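Local coordinates for putative hydrolase (Chloroflexus aurantiacus J-10-fl, PDB 3CMN), which is probably a zinc-dependent peptidase of the zincin-like kind, although its substrate and hydrolytic activity remain unestablished, at residues 36-41 with 76-81; 135-141 with 156-162. All coordinates share one frame. Residue numbers count along the deposited sequence, not the author numbering.

How the interactions relate
Two short loop contacts can be stitched together by the sheet that lies between them. From the N terminus, interaction 1 joins the loop leading into helix 41-63 to the end of strand 73-76 and the start of helix 79-92, closing a largely helical excursion. Interaction 2 follows in series, without nesting or crossing, and closes a shorter loop between the end of helix 120-135 and strand 155-158 with helix 160-169. The two strands are parallel neighbours, and Phe77 N lies 2.7 Å from Phe158 O; beyond them, Arg79 NE lies 2.9 Å from Asn162 OD1, both probable hydrogen bonds. The centres of interaction 1 and interaction 2 are about 9 Å apart.

Interaction 1. Residues 36-41 with 76-81; sequences APVDNR and VFDRRE
Residues 36-41 form an irregular, mostly extended loop that runs antiparallel to 76-81, with CA atoms 5.8 Å apart at Val38 and Asp78 and 6.8 Å apart at Arg41 and Val76. No direct backbone hydrogen bond joins them. Instead, water 1 bridges the backbones, donating to Ala36 O (2.7 Å) and accepting from Arg79 N (2.7 Å). The loop ends as Arg41 begins helix 41-63; across from it, strand residue Val76 gives way through extended Phe77 and Asp78 (phi/psi -107/-178) to helix 79-92.

Val38 points into the gap, its CG1 3.6 Å from Asp78 CB and its CG2 4.5 Å from Val76 CG1. Ala36 CB lies over one face of the Arg79 guanidinium, 3.9 Å from CZ, while that group's NE bonds to Asn162. Arg41 stretches back along the pair (chi1 and chi2 t, chi3 m), bringing NH1 into a salt bridge with Glu81 OE1 at 3.3 Å; NH1 also sits 2.6 Å from Val76 O, though at a poor hydrogen-bonding angle.

Glu81 OE1 also accepts from Asp78 N (3.1 Å). With chi1 p, Asp78 accepts from Glu81 N at OD1 (3.0 Å), an atom less certainly placed, and from Arg80 N at OD2 (2.7 Å). This reciprocal pairing of N-cap Asp78 with Glu81 is the classic capping box, at the start of helix 79-92, just beyond the strand that holds Val76.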
loop_
_atom_site.group_PDB
_atom_site.type_symbol
_atom_site.label_atom_id
_atom_site.label_comp_id
_atom_site.label_asym_id
_atom_site.label_seq_id
_atom_site.Cartn_x
_atom_site.Cartn_y
_atom_site.Cartn_z
ATOM N N ALA A 36 6.632 -11.713 -19.622
ATOM C CA ALA A 36 7.424 -11.364 -18.461
ATOM C C ALA A 36 7.473 -12.465 -17.416
ATOM O O ALA A 36 7.074 -12.265 -16.271
ATOM C CB ALA A 36 6.892 -10.069 -17.850
ATOM N N PRO A 37 7.963 -13.651 -17.804
ATOM C CA PRO A 37 8.054 -14.771 -16.869
ATOM C C PRO A 37 9.130 -14.446 -15.848
ATOM O O PRO A 37 10.026 -13.649 -16.132
ATOM C CB PRO A 37 8.464 -15.936 -17.770
ATOM C CG PRO A 37 9.352 -15.260 -18.762
ATOM C CD PRO A 37 8.555 -14.010 -19.105
ATOM N N VAL A 38 9.053 -15.036 -14.661
ATOM C CA VAL A 38 10.087 -14.759 -13.682
ATOM C C VAL A 38 11.284 -15.651 -14.014
ATOM O O VAL A 38 11.133 -16.838 -14.350
ATOM C CB VAL A 38 9.620 -15.018 -12.198
ATOM C CG1 VAL A 38 8.102 -15.103 -12.121
ATOM C CG2 VAL A 38 10.277 -16.275 -11.634
ATOM N N ASP A 39 12.473 -15.065 -13.954
ATOM C CA ASP A 39 13.691 -15.819 -14.208
ATOM C C ASP A 39 14.250 -16.200 -12.849
ATOM O O ASP A 39 14.172 -15.415 -11.904
ATOM C CB ASP A 39 14.725 -14.973 -14.951
ATOM C CG ASP A 39 14.323 -14.675 -16.376
ATOM O OD1 ASP A 39 14.002 -15.630 -17.117
ATOM O OD2 ASP A 39 14.338 -13.484 -16.755
ATOM N N ASN A 40 14.800 -17.407 -12.755
ATOM C CA ASN A 40 15.397 -17.893 -11.514
ATOM C C ASN A 40 14.548 -17.639 -10.286
ATOM O O ASN A 40 14.918 -16.856 -9.409
ATOM C CB ASN A 40 16.769 -17.256 -11.313
ATOM C CG ASN A 40 17.752 -17.693 -12.353
ATOM O OD1 ASN A 40 18.098 -18.877 -12.430
ATOM N ND2 ASN A 40 18.204 -16.750 -13.180
ATOM N N ARG A 41 13.407 -18.311 -10.230
ATOM C CA ARG A 41 12.503 -18.166 -9.106
ATOM C C ARG A 41 13.235 -18.649 -7.868
ATOM O O ARG A 41 13.160 -18.032 -6.805
ATOM C CB ARG A 41 11.242 -19.003 -9.323
ATOM C CG ARG A 41 10.183 -18.785 -8.260
ATOM C CD ARG A 41 8.961 -19.638 -8.507
ATOM N NE ARG A 41 8.423 -19.430 -9.846
ATOM C CZ ARG A 41 7.561 -18.480 -10.183
ATOM N NH1 ARG A 41 7.114 -17.626 -9.280
ATOM N NH2 ARG A 41 7.151 -18.388 -11.437
ATOM N N VAL A 76 7.077 -15.285 -4.908
ATOM C CA VAL A 76 7.637 -14.516 -6.011
ATOM C C VAL A 76 6.570 -14.720 -7.092
ATOM O O VAL A 76 6.366 -15.843 -7.558
ATOM C CB VAL A 76 8.999 -15.123 -6.493
ATOM C CG1 VAL A 76 9.561 -14.326 -7.658
ATOM C CG2 VAL A 76 9.994 -15.136 -5.346
ATOM N N PHE A 77 5.868 -13.656 -7.463
ATOM C CA PHE A 77 4.814 -13.750 -8.472
ATOM C C PHE A 77 5.227 -13.207 -9.835
ATOM O O PHE A 77 6.112 -12.362 -9.945
ATOM C CB PHE A 77 3.569 -12.931 -8.061
ATOM C CG PHE A 77 2.709 -13.545 -6.974
ATOM C CD1 PHE A 77 1.670 -12.789 -6.421
ATOM C CD2 PHE A 77 2.903 -14.843 -6.518
ATOM C CE1 PHE A 77 0.837 -13.300 -5.433
ATOM C CE2 PHE A 77 2.078 -15.378 -5.525
ATOM C CZ PHE A 77 1.036 -14.600 -4.977
ATOM N N ASP A 78 4.557 -13.706 -10.871
ATOM C CA ASP A 78 4.732 -13.183 -12.221
ATOM C C ASP A 78 3.378 -12.463 -12.312
ATOM O O ASP A 78 2.607 -12.484 -11.342
ATOM C CB ASP A 78 4.822 -14.291 -13.276
ATOM C CG ASP A 78 3.495 -14.968 -13.522
ATOM O OD1 ASP A 78 3.040 -15.715 -12.644
ATOM O OD2 ASP A 78 2.891 -14.744 -14.595
ATOM N N ARG A 79 3.071 -11.844 -13.446
ATOM C CA ARG A 79 1.812 -11.109 -13.574
ATOM C C ARG A 79 0.569 -11.992 -13.540
ATOM O O ARG A 79 -0.475 -11.579 -13.044
ATOM C CB ARG A 79 1.823 -10.267 -14.852
ATOM C CG ARG A 79 2.902 -9.196 -14.839
ATOM C CD ARG A 79 2.966 -8.444 -16.145
ATOM N NE ARG A 79 4.101 -7.529 -16.155
ATOM C CZ ARG A 79 4.615 -6.995 -17.257
ATOM N NH1 ARG A 79 4.093 -7.293 -18.435
ATOM N NH2 ARG A 79 5.647 -6.176 -17.176
ATOM N N ARG A 80 0.685 -13.208 -14.059
ATOM C CA ARG A 80 -0.443 -14.122 -14.073
ATOM C C ARG A 80 -0.785 -14.558 -12.648
ATOM O O ARG A 80 -1.957 -14.592 -12.256
ATOM C CB ARG A 80 -0.120 -15.343 -14.930
ATOM C CG ARG A 80 -1.262 -16.327 -15.028
ATOM C CD ARG A 80 -0.907 -17.505 -15.901
ATOM N NE ARG A 80 -2.100 -18.284 -16.221
ATOM C CZ ARG A 80 -2.638 -19.210 -15.433
ATOM N NH1 ARG A 80 -2.093 -19.504 -14.258
ATOM N NH2 ARG A 80 -3.735 -19.839 -15.830
ATOM N N GLU A 81 0.241 -14.894 -11.875
ATOM C CA GLU A 81 0.019 -15.310 -10.499
ATOM C C GLU A 81 -0.520 -14.151 -9.674
ATOM O O GLU A 81 -1.366 -14.344 -8.806
ATOM C CB GLU A 81 1.307 -15.853 -9.888
ATOM C CG GLU A 81 1.816 -17.100 -10.592
ATOM C CD GLU A 81 3.166 -17.543 -10.080
ATOM O OE1 GLU A 81 4.067 -16.678 -9.960
ATOM O OE2 GLU A 81 3.332 -18.752 -9.806
HETATM O O HOH W 1 4.455 -12.125 -15.804
#

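Interaction 2. Residues 135-141 with 156-162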
loop_
_atom_site.group_PDB
_atom_site.type_symbol
_atom_site.label_atom_id
_atom_site.label_comp_id
_atom_site.label_asym_id
_atom_site.label_seq_id
_atom_site.Cartn_x
_atom_site.Cartn_y
_atom_site.Cartn_z
ATOM N N ALA A 135 -1.632 -5.090 -13.318
ATOM C CA ALA A 135 -0.743 -6.246 -13.240
ATOM C C ALA A 135 0.672 -6.017 -13.796
ATOM O O ALA A 135 1.613 -6.716 -13.413
ATOM C CB ALA A 135 -1.382 -7.453 -13.924
ATOM N N GLN A 136 0.839 -5.050 -14.687
ATOM C CA GLN A 136 2.169 -4.797 -15.229
ATOM C C GLN A 136 2.870 -3.653 -14.538
ATOM O O GLN A 136 3.946 -3.228 -14.948
ATOM C CB GLN A 136 2.114 -4.506 -16.724
ATOM C CG GLN A 136 0.820 -3.985 -17.246
ATOM C CD GLN A 136 0.906 -3.660 -18.719
ATOM O OE1 GLN A 136 1.571 -2.697 -19.116
ATOM N NE2 GLN A 136 0.247 -4.469 -19.547
ATOM N N ARG A 137 2.263 -3.168 -13.465
ATOM C CA ARG A 137 2.838 -2.060 -12.744
ATOM C C ARG A 137 3.016 -2.335 -11.255
ATOM O O ARG A 137 3.932 -1.805 -10.627
ATOM C CB ARG A 137 1.978 -0.826 -12.992
ATOM C CG ARG A 137 1.828 -0.528 -14.487
ATOM C CD ARG A 137 1.549 0.927 -14.696
ATOM N NE ARG A 137 2.342 1.697 -13.745
ATOM C CZ ARG A 137 2.213 3.003 -13.529
ATOM N NH1 ARG A 137 1.312 3.721 -14.203
ATOM N NH2 ARG A 137 2.980 3.590 -12.617
ATOM N N VAL A 138 2.164 -3.182 -10.693
ATOM C CA VAL A 138 2.264 -3.496 -9.279
ATOM C C VAL A 138 3.589 -4.207 -8.998
ATOM O O VAL A 138 4.053 -5.061 -9.768
ATOM C CB VAL A 138 1.083 -4.382 -8.807
ATOM C CG1 VAL A 138 1.216 -5.795 -9.383
ATOM C CG2 VAL A 138 1.042 -4.426 -7.298
ATOM N N LEU A 139 4.196 -3.837 -7.882
ATOM C CA LEU A 139 5.471 -4.402 -7.481
ATOM C C LEU A 139 5.344 -5.373 -6.316
ATOM O O LEU A 139 6.073 -6.354 -6.252
ATOM C CB LEU A 139 6.445 -3.270 -7.131
ATOM C CG LEU A 139 7.391 -2.648 -8.185
ATOM C CD1 LEU A 139 6.890 -2.814 -9.610
ATOM C CD2 LEU A 139 7.576 -1.175 -7.826
ATOM N N GLY A 140 4.405 -5.118 -5.413
ATOM C CA GLY A 140 4.239 -6.005 -4.273
ATOM C C GLY A 140 2.927 -5.924 -3.507
ATOM O O GLY A 140 1.979 -5.263 -3.919
ATOM N N GLN A 141 2.900 -6.604 -2.367
ATOM C CA GLN A 141 1.734 -6.693 -1.499
ATOM C C GLN A 141 0.894 -5.461 -1.168
ATOM O O GLN A 141 -0.333 -5.506 -1.261
ATOM C CB GLN A 141 2.136 -7.347 -0.178
ATOM C CG GLN A 141 2.313 -8.845 -0.257
ATOM C CD GLN A 141 1.340 -9.597 0.638
ATOM O OE1 GLN A 141 1.281 -10.817 0.609
ATOM N NE2 GLN A 141 0.578 -8.867 1.438
ATOM N N LEU A 156 4.438 -12.606 2.392
ATOM C CA LEU A 156 4.574 -11.444 1.522
ATOM C C LEU A 156 4.888 -11.947 0.124
ATOM O O LEU A 156 5.524 -12.988 -0.035
ATOM C CB LEU A 156 5.707 -10.529 2.001
ATOM C CG LEU A 156 5.452 -9.658 3.236
ATOM C CD1 LEU A 156 6.734 -8.945 3.629
ATOM C CD2 LEU A 156 4.363 -8.631 2.934
ATOM N N TYR A 157 4.417 -11.228 -0.891
ATOM C CA TYR A 157 4.711 -11.610 -2.271
ATOM C C TYR A 157 5.353 -10.441 -2.979
ATOM O O TYR A 157 5.179 -9.291 -2.589
ATOM C CB TYR A 157 3.454 -12.088 -3.032
ATOM C CG TYR A 157 2.357 -11.054 -3.263
ATOM C CD1 TYR A 157 2.537 -9.994 -4.163
ATOM C CD2 TYR A 157 1.121 -11.163 -2.607
ATOM C CE1 TYR A 157 1.514 -9.065 -4.403
ATOM C CE2 TYR A 157 0.087 -10.238 -2.846
ATOM C CZ TYR A 157 0.291 -9.194 -3.740
ATOM O OH TYR A 157 -0.706 -8.260 -3.953
ATOM N N PHE A 158 6.118 -10.755 -4.011
ATOM C CA PHE A 158 6.813 -9.755 -4.797
ATOM C C PHE A 158 6.592 -10.116 -6.252
ATOM O O PHE A 158 6.765 -11.267 -6.631
ATOM C CB PHE A 158 8.315 -9.778 -4.467
ATOM C CG PHE A 158 8.616 -9.619 -2.993
ATOM C CD1 PHE A 158 8.526 -10.698 -2.125
ATOM C CD2 PHE A 158 8.946 -8.369 -2.467
ATOM C CE1 PHE A 158 8.757 -10.538 -0.749
ATOM C CE2 PHE A 158 9.177 -8.194 -1.097
ATOM C CZ PHE A 158 9.081 -9.284 -0.236
ATOM N N VAL A 159 6.152 -9.160 -7.043
ATOM C CA VAL A 159 6.025 -9.418 -8.472
ATOM C C VAL A 159 7.334 -9.121 -9.196
ATOM O O VAL A 159 7.483 -8.079 -9.804
ATOM C CB VAL A 159 4.878 -8.600 -9.092
ATOM C CG1 VAL A 159 4.532 -9.132 -10.475
ATOM C CG2 VAL A 159 3.658 -8.621 -8.184
ATOM N N GLU A 160 8.315 -10.000 -9.023
ATOM C CA GLU A 160 9.698 -9.836 -9.453
ATOM C C GLU A 160 9.771 -9.289 -10.874
ATOM O O GLU A 160 10.692 -8.481 -11.138
ATOM C CB GLU A 160 10.452 -11.164 -9.353
ATOM C CG GLU A 160 11.848 -11.042 -8.764
ATOM C CD GLU A 160 12.867 -10.555 -9.776
ATOM O OE1 GLU A 160 12.768 -10.953 -10.955
ATOM O OE2 GLU A 160 13.764 -9.778 -9.388
ATOM N N PRO A 161 8.957 -9.721 -11.820
ATOM C CA PRO A 161 9.082 -9.211 -13.190
ATOM C C PRO A 161 9.007 -7.696 -13.277
ATOM O O PRO A 161 9.827 -7.075 -13.949
ATOM C CB PRO A 161 7.934 -9.903 -13.926
ATOM C CG PRO A 161 7.823 -11.231 -13.207
ATOM C CD PRO A 161 7.964 -10.813 -11.748
ATOM N N ASN A 162 8.027 -7.103 -12.597
ATOM C CA ASN A 162 7.873 -5.649 -12.621
ATOM C C ASN A 162 8.969 -4.987 -11.789
ATOM O O ASN A 162 9.425 -3.891 -12.109
ATOM C CB ASN A 162 6.489 -5.235 -12.105
ATOM C CG ASN A 162 5.360 -5.864 -12.900
ATOM O OD1 ASN A 162 5.595 -6.495 -13.935
ATOM N ND2 ASN A 162 4.125 -5.704 -12.419
HETATM O O HOH W 2 -0.559 -5.236 -4.798
#
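How one side-chain amide can bridge a turn is seen first at Ala135, whose carbonyl O accepts from Asn162 ND2 at 2.9 Å. The chain then turns through Gln136 and Arg137, whose CA-to-CB bonds point away from 156-162; the Arg137 guanidinium is held by Tyr133. At Val138 the backbone returns, and its O accepts from the same Asn162 ND2 at 2.7 Å. One amide nitrogen thus spans both ends of the turn, while Asn162 OD1 is bonded to Arg79. Val138 CG1 also meets Val159 CG2 at 3.9 Å.

Leu139 O accepts from Val159 N (2.9 Å), and its CD1 reaches Asn162 CB at 3.5 Å. From here the segments pair antiparallel: Gly140 faces Phe158 in a single beta bridge, their CA atoms 4.6 Å apart. The close approach leaves Gly140 C 3.6 Å from Tyr157 CE1, and water 2 links Gly140 O (2.7 Å) to Tyr157 OH (3.1 Å). Gln141 ends the run with a CH-pi contact, its CG 3.6 Å from the centroid of the Tyr157 ring and nearly above it. The same CG packs 3.8 Å from Leu156 CD2.

Strand 155-158 is flanked by parallel strand 73-76 and by this brief antiparallel bridge. Leu156 and Phe158 both touch Glu185, in the HExxH pattern of helix 174-193, and Gly140 also lies against that pattern. An antiparallel segment bordering the sheet beside such a helix recalls the active-site cleft of zincins, although no metal is bound to the pattern here.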